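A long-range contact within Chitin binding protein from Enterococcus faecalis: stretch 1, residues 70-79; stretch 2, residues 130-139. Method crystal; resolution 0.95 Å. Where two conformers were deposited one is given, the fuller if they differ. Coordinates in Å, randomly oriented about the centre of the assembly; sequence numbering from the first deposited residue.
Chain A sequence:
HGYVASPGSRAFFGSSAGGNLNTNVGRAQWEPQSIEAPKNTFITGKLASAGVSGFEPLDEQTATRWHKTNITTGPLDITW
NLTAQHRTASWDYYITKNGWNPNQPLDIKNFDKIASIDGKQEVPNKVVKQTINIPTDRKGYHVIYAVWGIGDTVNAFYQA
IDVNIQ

Stretch 1 (70-79) NITTGPLDIT
Stretch 2 130-139: QTINIPTDRK

Antiparallel strands join through a ladder of backbone hydrogen bonds, while side-chain alternation sorts the residues onto two faces. The pairing of strand 74-79 with strand 130-134 in this chitin binding protein is a compact example. The strands run at 144° between their N-to-C directions, and the contact buries 641 Å² in total. Hydrogen-bonded pairs are Gly74 with Ile134, Leu76 with Ile132 and Ile78 with Gln130, with CA-CA separations of 4.8, 5.3 and 5.4 Å. Between them lie the non-hydrogen-bonded pairs Pro75-Asn133 and Asp77-Thr131, both with CA-CA 4.4 Å.

Ile134, with 82 Å² covered, anchors one end. Its phi/psi of -78/121 keeps it extended: Gly74 N donates to Ile134 O and Ile134 N to Gly74 O, each at 2.9 Å. With chi1 and chi2 both m, its side chain lies on the face shared with Leu76, Ile132, Ile78 and Gln130. Ile134 CG1 packs 3.8 Å from Leu76 CB and 4.2 Å from Ile71 CD1, so the branched aliphatic chain bridges the strand and the residues before it. Gly74, at 85/-166, occupies a conformation in which a CB would be jammed against the preceding carbonyl O and would clash with Pro75 CD.

Thr73 (80 Å², -77/178, chi1 p) fits against the chain leaving the second strand. Its CG2 lies 3.4 Å from Pro135 O and 3.3 Å from Arg138 O, at the two ends of a type I turn closed by Arg138 N to Pro135 O at 3.1 Å. The hydroxyl serves a different partner: a water lies 2.7 Å from Thr73 OG1 and donates to Thr136 O, also at 2.7 Å. One small residue thus combines methyl packing with a polar bridge.

Ile78 (73 Å², -124/123, chi1 and chi2 t) secures the far end. Ile78 N donates to Gln130 O at 2.8 Å and Gln130 N to Ile78 O at 3.0 Å, while Ile78 CG2 approaches Ile132 CG2 to 4.1 Å, a buried apolar match. Midway, Leu76 (-126/126, chi1 t, chi2 p) and Ile132 (-123/155, chi1 p, chi2 t) exchange bonds, Leu76 N to Ile132 O at 2.7 Å and Ile132 N to Leu76 O at 2.9 Å.

The other face is exposed and suits polar groups. Asp77 and Thr131, both chi1 m, meet where Thr131 OG1 donates to Asp77 OD1 at 2.7 Å. Beside them Pro75, which has no amide hydrogen to offer, takes a non-hydrogen-bonded position; its CA instead makes a CA-H...O contact with Ile132 O at 3.4 Å.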

# COMPACT_ATOMS: atom_id res chain seq x y z
N ASN A 70 14.41 1.24 2.86
CA ASN A 70 15.25 2.03 1.98
C ASN A 70 15.12 1.55 0.54
O ASN A 70 15.26 0.36 0.26
CB ASN A 70 16.70 1.92 2.41
CG ASN A 70 16.94 2.52 3.81
OD1 ASN A 70 16.31 3.51 4.18
ND2 ASN A 70 17.83 1.89 4.55
N ILE A 71 14.89 2.49 -0.37
CA ILE A 71 14.84 2.22 -1.80
C ILE A 71 15.56 3.37 -2.52
O ILE A 71 15.84 4.40 -1.95
CB ILE A 71 13.41 2.09 -2.33
CG1 ILE A 71 12.63 3.40 -2.29
CG2 ILE A 71 12.66 0.97 -1.61
CD1 ILE A 71 11.33 3.36 -3.06
N THR A 72 15.82 3.15 -3.81
CA THR A 72 16.28 4.22 -4.70
C THR A 72 15.14 4.66 -5.58
O THR A 72 14.04 4.09 -5.58
CB THR A 72 17.46 3.78 -5.55
OG1 THR A 72 17.02 2.80 -6.49
CG2 THR A 72 18.60 3.27 -4.74
N THR A 73 15.36 5.73 -6.36
CA THR A 73 14.43 6.09 -7.41
C THR A 73 14.63 5.17 -8.61
O THR A 73 15.48 4.25 -8.61
CB THR A 73 14.61 7.55 -7.81
OG1 THR A 73 15.94 7.71 -8.36
CG2 THR A 73 14.48 8.50 -6.65
N GLY A 74 13.82 5.36 -9.65
CA GLY A 74 13.86 4.50 -10.79
C GLY A 74 13.01 3.27 -10.62
O GLY A 74 12.16 3.20 -9.71
N PRO A 75 13.19 2.27 -11.47
CA PRO A 75 12.36 1.08 -11.41
C PRO A 75 12.45 0.38 -10.08
O PRO A 75 13.53 0.14 -9.56
CB PRO A 75 12.87 0.22 -12.57
CG PRO A 75 13.52 1.21 -13.50
CD PRO A 75 14.13 2.26 -12.61
N LEU A 76 11.28 0.03 -9.53
CA LEU A 76 11.15 -0.66 -8.25
C LEU A 76 10.31 -1.91 -8.51
O LEU A 76 9.18 -1.81 -9.01
CB LEU A 76 10.45 0.22 -7.22
CG LEU A 76 10.13 -0.50 -5.89
CD1 LEU A 76 11.37 -0.83 -5.12
CD2 LEU A 76 9.22 0.41 -5.07
N ASP A 77 10.83 -3.08 -8.13
CA ASP A 77 10.06 -4.30 -8.18
C ASP A 77 9.19 -4.37 -6.92
O ASP A 77 9.71 -4.32 -5.80
CB ASP A 77 10.98 -5.49 -8.30
CG ASP A 77 11.70 -5.59 -9.63
OD1 ASP A 77 11.26 -4.96 -10.63
OD2 ASP A 77 12.74 -6.28 -9.69
N ILE A 78 7.90 -4.50 -7.13
CA ILE A 78 6.94 -4.48 -6.01
C ILE A 78 6.12 -5.78 -6.10
O ILE A 78 5.62 -6.06 -7.20
CB ILE A 78 6.15 -3.16 -6.09
CG1 ILE A 78 5.23 -3.02 -4.91
CG2 ILE A 78 5.42 -2.95 -7.41
CD1 ILE A 78 4.90 -1.58 -4.53
N THR A 79 6.09 -6.62 -5.02
CA THR A 79 5.52 -7.96 -4.97
C THR A 79 4.33 -8.00 -4.03
O THR A 79 4.46 -7.60 -2.86
CB THR A 79 6.56 -8.98 -4.53
OG1 THR A 79 7.63 -8.99 -5.46
CG2 THR A 79 6.01 -10.42 -4.47
N GLN A 130 5.55 -6.97 -10.02
CA GLN A 130 5.38 -5.88 -10.97
C GLN A 130 6.49 -4.91 -10.80
O GLN A 130 7.21 -4.95 -9.82
CB GLN A 130 4.06 -5.19 -10.77
CG GLN A 130 2.92 -6.16 -10.95
CD GLN A 130 1.57 -5.55 -10.72
OE1 GLN A 130 1.35 -4.59 -9.98
NE2 GLN A 130 0.59 -6.16 -11.35
N THR A 131 6.71 -4.04 -11.79
CA THR A 131 7.72 -3.03 -11.71
C THR A 131 7.10 -1.66 -11.93
O THR A 131 6.38 -1.51 -12.91
CB THR A 131 8.85 -3.28 -12.74
OG1 THR A 131 9.35 -4.62 -12.52
CG2 THR A 131 9.93 -2.23 -12.64
N ILE A 132 7.37 -0.73 -11.04
CA ILE A 132 6.87 0.64 -11.15
C ILE A 132 8.03 1.61 -11.14
O ILE A 132 9.10 1.34 -10.57
CB ILE A 132 5.84 0.94 -10.03
CG1 ILE A 132 6.51 0.98 -8.65
CG2 ILE A 132 4.69 -0.01 -10.11
CD1 ILE A 132 5.53 1.38 -7.55
N ASN A 133 7.85 2.78 -11.72
CA ASN A 133 8.90 3.78 -11.80
C ASN A 133 8.76 4.80 -10.71
O ASN A 133 7.83 5.60 -10.68
CB ASN A 133 8.94 4.45 -13.16
CG ASN A 133 9.32 3.47 -14.24
OD1 ASN A 133 10.28 2.71 -14.05
ND2 ASN A 133 8.61 3.55 -15.33
N ILE A 134 9.70 4.81 -9.76
CA ILE A 134 9.75 5.81 -8.72
C ILE A 134 10.32 7.09 -9.32
O ILE A 134 11.45 7.07 -9.83
CB ILE A 134 10.56 5.33 -7.52
CG1 ILE A 134 10.02 4.03 -6.97
CG2 ILE A 134 10.69 6.43 -6.48
CD1 ILE A 134 8.58 4.07 -6.49
N PRO A 135 9.59 8.21 -9.29
CA PRO A 135 10.11 9.43 -9.95
C PRO A 135 11.44 9.84 -9.41
O PRO A 135 11.73 9.76 -8.21
CB PRO A 135 9.01 10.45 -9.69
CG PRO A 135 7.76 9.63 -9.50
CD PRO A 135 8.23 8.40 -8.76
N THR A 136 12.30 10.32 -10.30
CA THR A 136 13.66 10.61 -9.95
C THR A 136 13.86 11.81 -9.03
O THR A 136 14.95 11.91 -8.49
CB THR A 136 14.54 10.72 -11.23
OG1 THR A 136 14.04 11.74 -12.00
CG2 THR A 136 14.47 9.42 -11.97
N ASP A 137 12.87 12.65 -8.84
CA ASP A 137 12.99 13.73 -7.91
C ASP A 137 12.86 13.26 -6.47
O ASP A 137 13.22 14.02 -5.56
CB ASP A 137 11.96 14.86 -8.13
CG ASP A 137 10.54 14.48 -7.88
OD1 ASP A 137 10.18 13.29 -7.94
OD2 ASP A 137 9.72 15.43 -7.62
N ARG A 138 12.31 12.08 -6.22
CA ARG A 138 11.90 11.78 -4.84
C ARG A 138 13.11 11.51 -3.95
O ARG A 138 14.06 10.84 -4.33
CB ARG A 138 10.97 10.56 -4.82
CG ARG A 138 9.66 10.78 -5.52
CD ARG A 138 8.93 12.00 -5.04
NE ARG A 138 7.48 11.96 -5.26
CZ ARG A 138 6.86 12.24 -6.37
NH1 ARG A 138 7.49 12.65 -7.47
NH2 ARG A 138 5.54 12.10 -6.41
N LYS A 139 13.00 11.97 -2.71
CA LYS A 139 14.01 11.75 -1.70
C LYS A 139 13.35 11.75 -0.33
O LYS A 139 12.39 12.52 -0.12
CB LYS A 139 15.12 12.79 -1.74
CG LYS A 139 16.36 12.46 -0.99
CD LYS A 139 17.50 13.35 -1.21
CE LYS A 139 18.73 13.00 -0.41
NZ LYS A 139 19.68 14.19 -0.40
O HOH W 1 17.03 10.15 -8.42